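Local coordinates for protein heat-inducible transcription repressor hrcA homolog (Thermotoga maritima, PDB 1STZ) that probably represses class I heat shock genes, the grpE-dnaK-dnaJ and groELS operons, by binding DNA as a negative regulator, at residues K293-E298 / R327-F332. Residues are numbered along the deposited sequence; the frame is centred on the assembly and turned at random.
Sequences KYFKGE and RLSEYF
Tyr-294 and Phe-332 set their rings obliquely against each other, centroids 4.9 Å apart and planes inclined at 54°, where the end of strand 287-296 lies on helix 314-334. Tyr-294 reaches toward the helix with CG tucked between its backbone N and C (chi1 67°), which brings CE1 over one face of the Phe-332 ring, toward its rim and within 3.5 Å of CE1 of Phe-332. Tyr-331 CD2 lies over the opposite face, so the Phe-332 ring is held between two tyrosines. One turn earlier in the helix, CB of Leu-328 packs 3.7 Å from CB of Tyr-294. Beside this apolar contact, the amide N of Phe-295 donates to Ser-329 OG (3.0 Å, 152°), and that oxygen sits at the edge of the Phe-295 ring. An alanine in place of Phe-332 would probably leave the Tyr-294 ring without its aromatic partner and loosen the strand on the helix. The local axes of strand and helix approach to 6.5 Å and run nearly parallel, as the helix packs on the five-stranded antiparallel sheet: Leu-328 and Phe-332 continue onto Leu-120 of helix 116-131, while Tyr-294 touches Ile-301 of the adjacent antiparallel strand 299-309 and its OH bonds to Glu-138 O.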
loop_
_atom_site.group_PDB
_atom_site.type_symbol
_atom_site.label_atom_id
_atom_site.label_comp_id
_atom_site.label_asym_id
_atom_site.label_seq_id
_atom_site.Cartn_x
_atom_site.Cartn_y
_atom_site.Cartn_z
ATOM N N LYS A 293 -23.252 2.087 -8.570
ATOM C CA LYS A 293 -23.625 2.665 -7.289
ATOM C C LYS A 293 -23.009 1.886 -6.150
ATOM O O LYS A 293 -22.753 0.698 -6.281
ATOM C CB LYS A 293 -25.133 2.671 -7.134
ATOM C CG LYS A 293 -25.876 3.371 -8.247
ATOM C CD LYS A 293 -27.318 3.604 -7.860
ATOM C CE LYS A 293 -28.146 4.137 -9.003
ATOM N NZ LYS A 293 -28.561 3.042 -9.904
ATOM N N TYR A 294 -22.775 2.568 -5.034
ATOM C CA TYR A 294 -22.454 1.925 -3.772
ATOM C C TYR A 294 -23.693 2.009 -2.875
ATOM O O TYR A 294 -24.490 2.946 -2.995
ATOM C CB TYR A 294 -21.187 2.525 -3.126
ATOM C CG TYR A 294 -21.272 3.948 -2.635
ATOM C CD1 TYR A 294 -21.380 4.237 -1.277
ATOM C CD2 TYR A 294 -21.163 5.006 -3.509
ATOM C CE1 TYR A 294 -21.450 5.552 -0.828
ATOM C CE2 TYR A 294 -21.234 6.324 -3.070
ATOM C CZ TYR A 294 -21.365 6.596 -1.740
ATOM O OH TYR A 294 -21.422 7.921 -1.327
ATOM N N PHE A 295 -23.854 1.009 -2.015
ATOM C CA PHE A 295 -25.092 0.763 -1.305
ATOM C C PHE A 295 -24.892 0.636 0.201
ATOM O O PHE A 295 -23.852 0.195 0.681
ATOM C CB PHE A 295 -25.718 -0.568 -1.764
ATOM C CG PHE A 295 -26.190 -0.583 -3.196
ATOM C CD1 PHE A 295 -25.294 -0.772 -4.228
ATOM C CD2 PHE A 295 -27.536 -0.445 -3.496
ATOM C CE1 PHE A 295 -25.728 -0.791 -5.557
ATOM C CE2 PHE A 295 -27.983 -0.480 -4.802
ATOM C CZ PHE A 295 -27.079 -0.656 -5.841
ATOM N N LYS A 296 -25.946 0.977 0.932
ATOM C CA LYS A 296 -26.125 0.562 2.314
ATOM C C LYS A 296 -27.198 -0.510 2.334
ATOM O O LYS A 296 -28.379 -0.214 2.403
ATOM C CB LYS A 296 -26.533 1.768 3.160
ATOM C CG LYS A 296 -26.872 1.442 4.609
ATOM C CD LYS A 296 -27.674 2.568 5.272
ATOM C CE LYS A 296 -29.063 2.744 4.682
ATOM N NZ LYS A 296 -29.885 1.508 4.840
ATOM N N GLY A 297 -26.789 -1.768 2.254
ATOM C CA GLY A 297 -27.731 -2.867 2.127
ATOM C C GLY A 297 -28.311 -2.859 0.727
ATOM O O GLY A 297 -27.566 -2.908 -0.248
ATOM N N GLU A 298 -29.637 -2.785 0.624
ATOM C CA GLU A 298 -30.307 -2.641 -0.675
ATOM C C GLU A 298 -30.442 -1.175 -1.140
ATOM O O GLU A 298 -30.775 -0.930 -2.290
ATOM C CB GLU A 298 -31.699 -3.286 -0.633
ATOM C CG GLU A 298 -31.715 -4.731 -0.134
ATOM C CD GLU A 298 -31.238 -5.729 -1.178
ATOM O OE1 GLU A 298 -31.748 -6.870 -1.187
ATOM O OE2 GLU A 298 -30.356 -5.387 -1.995
ATOM N N ARG A 327 -16.152 -2.574 -2.075
ATOM C CA ARG A 327 -15.572 -2.151 -0.794
ATOM C C ARG A 327 -16.345 -1.015 -0.176
ATOM O O ARG A 327 -16.476 -0.953 1.024
ATOM C CB ARG A 327 -14.133 -1.659 -0.964
ATOM C CG ARG A 327 -13.083 -2.698 -0.780
ATOM C CD ARG A 327 -13.443 -4.016 -1.295
ATOM N NE ARG A 327 -13.442 -5.037 -0.270
ATOM C CZ ARG A 327 -14.265 -6.087 -0.237
ATOM N NH1 ARG A 327 -15.199 -6.263 -1.169
ATOM N NH2 ARG A 327 -14.137 -7.005 0.753
ATOM N N LEU A 328 -16.837 -0.104 -1.002
ATOM C CA LEU A 328 -17.569 1.038 -0.501
ATOM C C LEU A 328 -18.893 0.560 0.035
ATOM O O LEU A 328 -19.309 0.981 1.102
ATOM C CB LEU A 328 -17.796 2.088 -1.601
ATOM C CG LEU A 328 -16.582 2.943 -1.948
ATOM C CD1 LEU A 328 -16.923 3.867 -3.084
ATOM C CD2 LEU A 328 -16.118 3.730 -0.746
ATOM N N SER A 329 -19.545 -0.337 -0.704
ATOM C CA SER A 329 -20.789 -0.940 -0.234
ATOM C C SER A 329 -20.573 -1.640 1.093
ATOM O O SER A 329 -21.420 -1.574 1.979
ATOM C CB SER A 329 -21.360 -1.923 -1.260
ATOM O OG SER A 329 -21.869 -1.196 -2.357
ATOM N N GLU A 330 -19.427 -2.289 1.248
ATOM C CA GLU A 330 -19.121 -2.988 2.504
ATOM C C GLU A 330 -18.951 -2.011 3.666
ATOM O O GLU A 330 -19.489 -2.249 4.760
ATOM C CB GLU A 330 -17.844 -3.778 2.387
ATOM C CG GLU A 330 -18.023 -5.268 2.472
ATOM C CD GLU A 330 -16.813 -5.990 1.900
ATOM O OE1 GLU A 330 -17.017 -6.880 1.047
ATOM O OE2 GLU A 330 -15.666 -5.646 2.303
ATOM N N TYR A 331 -18.168 -0.946 3.442
ATOM C CA TYR A 331 -18.009 0.079 4.451
ATOM C C TYR A 331 -19.388 0.673 4.840
ATOM O O TYR A 331 -19.742 0.722 6.007
ATOM C CB TYR A 331 -17.036 1.200 4.034
ATOM C CG TYR A 331 -16.995 2.256 5.125
ATOM C CD1 TYR A 331 -16.161 2.116 6.236
ATOM C CD2 TYR A 331 -17.869 3.322 5.099
ATOM C CE1 TYR A 331 -16.175 3.063 7.265
ATOM C CE2 TYR A 331 -17.904 4.263 6.125
ATOM C CZ TYR A 331 -17.057 4.131 7.205
ATOM O OH TYR A 331 -17.114 5.090 8.210
ATOM N N PHE A 332 -20.165 1.116 3.861
ATOM C CA PHE A 332 -21.416 1.831 4.154
ATOM C C PHE A 332 -22.481 0.921 4.780
ATOM O O PHE A 332 -23.219 1.347 5.688
ATOM C CB PHE A 332 -21.907 2.615 2.927
ATOM C CG PHE A 332 -21.180 3.904 2.750
ATOM C CD1 PHE A 332 -19.987 3.965 2.037
ATOM C CD2 PHE A 332 -21.638 5.053 3.377
ATOM C CE1 PHE A 332 -19.295 5.144 1.941
ATOM C CE2 PHE A 332 -20.957 6.248 3.267
ATOM C CZ PHE A 332 -19.780 6.299 2.553
#